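Local coordinates for protein dihydrodipicolinate synthase (Agrobacterium tumefaciens, PDB 3B4U) that probably condenses pyruvate with aspartate semialdehyde in lysine biosynthesis, and forms two-chain assemblies with magnesium bound between subunits, at residues B[79-82]-B[86-89]. Sequence-based numbering, arbitrary orientation.
Sequences VLVD and DAAD. With MG (magnesium ion), chain C.
Val79 and Val81 rest on Ala87 where a strand of the TIM barrel gives way to its helix: strand 75-79 ends, the loop turns, and helix 84-96 packs against the strand end and the loop. The tight part is apolar. CG2 of Val81, which sits between the backbone N and the carbonyl carbon because CG1 is turned anti to that carbon (chi1 -63°), presses on the helix backbone, 3.4 Å from the N of Ala87, and reaches the Ala87 CB at 3.7 Å. Val79 approaches the same residue with CG1, 3.8 Å from the CA of Ala87. A methyl is all that Ala87 carries, which suits a position where the loop comes so close and where Trp121 and Val125 of helix 115-129 also touch it; branched valines suit the other side by offering compact methyls.

Between the two segments the contact is looser at Asp86, whose CB lies 3.9 Å from Val81 CG2, while its OD2 is hydrogen-bonded to Ser55 of the second subunit. Leu80 and Asp82 point away from the helix. A hard anionic ligand suits magnesium: Asp82 OD2 binds the ion at 2.1 Å, as does OD2 of Asp82 of the second subunit. The oxygen of one magnesium-bound water lies 2.8 Å from Leu80 O and 2.7 Å from Asp82 OD1, though it may lack a proton for each at once.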
# COMPACT_ATOMS: atom_id res chain seq x y z
N VAL B 79 -6.99 -9.24 -1.65
CA VAL B 79 -5.79 -9.14 -0.82
C VAL B 79 -4.93 -8.09 -1.49
O VAL B 79 -4.51 -8.25 -2.62
CB VAL B 79 -5.07 -10.51 -0.69
CG1 VAL B 79 -3.76 -10.35 0.06
CG2 VAL B 79 -5.97 -11.50 0.08
N LEU B 80 -4.71 -6.99 -0.78
CA LEU B 80 -4.20 -5.72 -1.29
C LEU B 80 -3.07 -5.20 -0.44
O LEU B 80 -3.00 -4.03 -0.15
CB LEU B 80 -5.33 -4.69 -1.36
CG LEU B 80 -6.62 -5.07 -2.08
CD1 LEU B 80 -7.64 -3.92 -2.01
CD2 LEU B 80 -6.37 -5.47 -3.55
N VAL B 81 -2.19 -6.08 -0.00
CA VAL B 81 -1.11 -5.75 0.95
C VAL B 81 0.26 -5.82 0.31
O VAL B 81 0.43 -6.18 -0.88
CB VAL B 81 -1.19 -6.61 2.21
CG1 VAL B 81 -2.51 -6.33 2.93
CG2 VAL B 81 -1.04 -8.08 1.85
N ASP B 82 1.27 -5.44 1.07
CA ASP B 82 2.59 -5.22 0.48
C ASP B 82 3.65 -6.20 0.93
O ASP B 82 4.73 -6.23 0.35
CB ASP B 82 3.04 -3.78 0.72
CG ASP B 82 1.95 -2.81 0.31
OD1 ASP B 82 1.40 -3.02 -0.80
OD2 ASP B 82 1.64 -1.89 1.09
N ASP B 86 1.89 -11.02 5.08
CA ASP B 86 0.48 -10.64 5.22
C ASP B 86 -0.34 -11.11 4.01
O ASP B 86 -1.47 -11.54 4.18
CB ASP B 86 0.31 -9.15 5.40
CG ASP B 86 0.75 -8.67 6.73
OD1 ASP B 86 1.50 -9.34 7.44
OD2 ASP B 86 0.30 -7.57 7.09
N ALA B 87 0.23 -11.07 2.81
CA ALA B 87 -0.51 -11.56 1.66
C ALA B 87 -0.76 -13.05 1.78
O ALA B 87 -1.87 -13.53 1.49
CB ALA B 87 0.26 -11.26 0.36
N ALA B 88 0.25 -13.79 2.23
CA ALA B 88 0.05 -15.21 2.43
C ALA B 88 -0.94 -15.52 3.55
O ALA B 88 -1.77 -16.39 3.41
CB ALA B 88 1.38 -15.88 2.69
N ASP B 89 -0.86 -14.78 4.65
CA ASP B 89 -1.74 -15.05 5.78
C ASP B 89 -3.19 -14.79 5.41
O ASP B 89 -4.07 -15.61 5.68
CB ASP B 89 -1.36 -14.21 6.99
CG ASP B 89 -0.12 -14.72 7.73
OD1 ASP B 89 0.41 -15.82 7.40
OD2 ASP B 89 0.31 -13.99 8.64
MG MG C . -0.19 -0.83 1.20
O HOH W 1 -1.02 -2.11 -0.16
O HOH W 2 0.17 0.42 -0.43
O HOH W 3 -0.56 -2.09 2.81